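Local coordinates for GAF domain/HD domain protein (PDB 3EEA) that is of unknown function but may have phosphatase activity; this part is its GAF domain, in a protein that also carries an HD domain, at residues T31-Y37 against A123-T129. Residues are numbered along the deposited sequence.
Sequences TRWIAVY and AVFMART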
# COMPACT_ATOMS: atom_id res chain seq x y z
N THR A 31 0.98 14.32 -7.23
CA THR A 31 1.55 15.21 -6.24
C THR A 31 2.82 15.86 -6.80
O THR A 31 3.51 15.27 -7.66
CB THR A 31 1.96 14.40 -4.95
OG1 THR A 31 3.11 13.57 -5.24
CG2 THR A 31 0.87 13.51 -4.50
N ARG A 32 3.14 17.07 -6.35
CA ARG A 32 4.42 17.67 -6.68
C ARG A 32 5.56 17.06 -5.84
O ARG A 32 6.66 16.71 -6.35
CB ARG A 32 4.30 19.15 -6.47
CG ARG A 32 5.51 19.98 -6.80
CD ARG A 32 5.26 21.38 -6.38
NE ARG A 32 6.45 22.20 -6.55
CZ ARG A 32 6.80 22.77 -7.71
NH1 ARG A 32 6.06 22.58 -8.81
NH2 ARG A 32 7.90 23.51 -7.77
N TRP A 33 5.34 16.96 -4.54
CA TRP A 33 6.32 16.33 -3.68
C TRP A 33 5.68 15.80 -2.40
O TRP A 33 4.50 16.09 -2.12
CB TRP A 33 7.42 17.30 -3.33
CG TRP A 33 7.07 18.60 -2.81
CD1 TRP A 33 7.28 19.81 -3.46
CD2 TRP A 33 6.67 18.96 -1.45
NE1 TRP A 33 6.92 20.84 -2.66
CE2 TRP A 33 6.55 20.37 -1.42
CE3 TRP A 33 6.31 18.22 -0.31
CZ2 TRP A 33 6.14 21.07 -0.28
CZ3 TRP A 33 5.89 18.92 0.85
CH2 TRP A 33 5.79 20.33 0.84
N ILE A 34 6.47 14.98 -1.71
CA ILE A 34 6.16 14.32 -0.45
C ILE A 34 7.35 14.48 0.49
O ILE A 34 8.50 14.34 0.08
CB ILE A 34 5.88 12.79 -0.63
CG1 ILE A 34 4.84 12.61 -1.73
CG2 ILE A 34 5.49 12.16 0.73
CD1 ILE A 34 4.35 11.15 -1.99
N ALA A 35 7.07 14.86 1.73
CA ALA A 35 8.08 15.07 2.74
C ALA A 35 7.68 14.31 4.01
O ALA A 35 6.61 14.57 4.56
CB ALA A 35 8.23 16.57 3.03
N VAL A 36 8.53 13.38 4.47
CA VAL A 36 8.23 12.53 5.59
C VAL A 36 9.14 12.88 6.73
O VAL A 36 10.34 13.05 6.53
CB VAL A 36 8.40 11.00 5.24
CG1 VAL A 36 8.02 10.14 6.49
CG2 VAL A 36 7.61 10.66 3.98
N TYR A 37 8.55 12.99 7.92
CA TYR A 37 9.25 13.28 9.16
C TYR A 37 8.91 12.27 10.26
O TYR A 37 7.78 11.73 10.31
CB TYR A 37 8.77 14.61 9.70
CG TYR A 37 9.14 15.80 8.85
CD1 TYR A 37 10.19 16.67 9.23
CD2 TYR A 37 8.47 16.08 7.67
CE1 TYR A 37 10.54 17.75 8.44
CE2 TYR A 37 8.78 17.19 6.91
CZ TYR A 37 9.82 18.01 7.29
OH TYR A 37 10.12 19.07 6.49
N ALA A 123 4.97 12.24 10.51
CA ALA A 123 4.02 12.98 9.68
C ALA A 123 4.42 12.86 8.20
O ALA A 123 5.59 12.80 7.91
CB ALA A 123 3.93 14.44 10.11
N VAL A 124 3.45 12.82 7.31
CA VAL A 124 3.67 12.83 5.86
C VAL A 124 3.00 14.08 5.32
O VAL A 124 1.78 14.26 5.50
CB VAL A 124 3.08 11.58 5.19
CG1 VAL A 124 3.26 11.59 3.66
CG2 VAL A 124 3.70 10.31 5.79
N PHE A 125 3.77 14.93 4.66
CA PHE A 125 3.22 16.09 3.98
C PHE A 125 3.27 15.90 2.46
O PHE A 125 4.29 15.42 1.91
CB PHE A 125 3.99 17.30 4.36
CG PHE A 125 4.05 17.54 5.86
CD1 PHE A 125 3.02 18.19 6.51
CD2 PHE A 125 5.12 17.05 6.62
CE1 PHE A 125 3.08 18.41 7.89
CE2 PHE A 125 5.19 17.26 8.01
CZ PHE A 125 4.16 17.92 8.64
N MET A 126 2.19 16.22 1.80
CA MET A 126 2.05 16.04 0.34
C MET A 126 1.59 17.37 -0.20
O MET A 126 0.80 18.04 0.43
CB MET A 126 1.04 14.96 0.04
CG MET A 126 1.57 13.56 0.52
SD MET A 126 0.44 12.23 0.19
CE MET A 126 0.43 12.15 -1.55
N ALA A 127 2.15 17.75 -1.36
CA ALA A 127 1.90 19.07 -1.92
C ALA A 127 1.63 18.95 -3.40
O ALA A 127 2.22 18.12 -4.08
CB ALA A 127 3.14 20.00 -1.70
N ARG A 128 0.74 19.80 -3.87
CA ARG A 128 0.69 20.14 -5.28
C ARG A 128 0.34 21.62 -5.49
O ARG A 128 -0.08 22.33 -4.55
CB ARG A 128 -0.18 19.17 -6.09
CG ARG A 128 -1.43 18.88 -5.60
CD ARG A 128 -1.95 17.62 -6.31
NE ARG A 128 -3.36 17.59 -6.19
CZ ARG A 128 -4.18 16.54 -6.21
NH1 ARG A 128 -5.45 16.80 -6.05
NH2 ARG A 128 -3.79 15.28 -6.36
N THR A 129 0.58 22.11 -6.72
CA THR A 129 0.42 23.54 -6.96
C THR A 129 -1.04 23.85 -6.89
O THR A 129 -1.86 22.99 -7.22
CB THR A 129 1.03 23.98 -8.29
OG1 THR A 129 0.54 23.13 -9.34
CG2 THR A 129 2.56 23.86 -8.21
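Antiparallel pairing of two neighbouring strands forms this buried contact in the middle of the GAF-domain sheet, whose strand order is 2-1-5-4-3. Strand 33-39 lies between 46-52 and 119-129, and 119-129 also pairs with 107-116. The axes of 33-37 and 123-129 approach to 4.7 Å at 166°. A35 and F125 form a hydrogen-bonded pair, A35 N to F125 O at 2.8 Å and F125 N to A35 O at 2.9 Å; Y37 and A123 repeat the pattern, with Y37 N to A123 O at 3.0 Å and A123 N to Y37 O at 2.9 Å. V36-V124, between these two, and I34-M126, between A35-F125 and W33-A127, are non-hydrogen-bonded pairs (V36 CA to V124 CA 4.6 Å, I34 CA to M126 CA 4.5 Å).

The two faces serve different layers. I34, V36, V124 and M126 form an apolar patch, I34 CG2 to V124 CG1 at 3.7 Å, and I34 and V36 pack on helix 14-28. W33, Y37 and F125, on the other face, line the pocket holding a PG6 molecule, probably from the crystallisation liquor; R32 NH2 makes a weak hydrogen bond to it. Such a pocket is where GAF domains commonly bind small ligands. Here Y37 CD2 meets F125 CE2 at 3.5 Å, the ring planes nearly perpendicular.

Where the strand begins, R32 and W33 both face A127 in a classic beta bulge. A127 O accepts hydrogen bonds from R32 N at 2.7 Å and, weakly, from W33 N at 3.4 Å, while A127 N donates to W33 O at 3.0 Å. Beside it, A127 CB sits over the W33 indole in a CH-pi contact, 3.4 Å from the six-membered ring centroid.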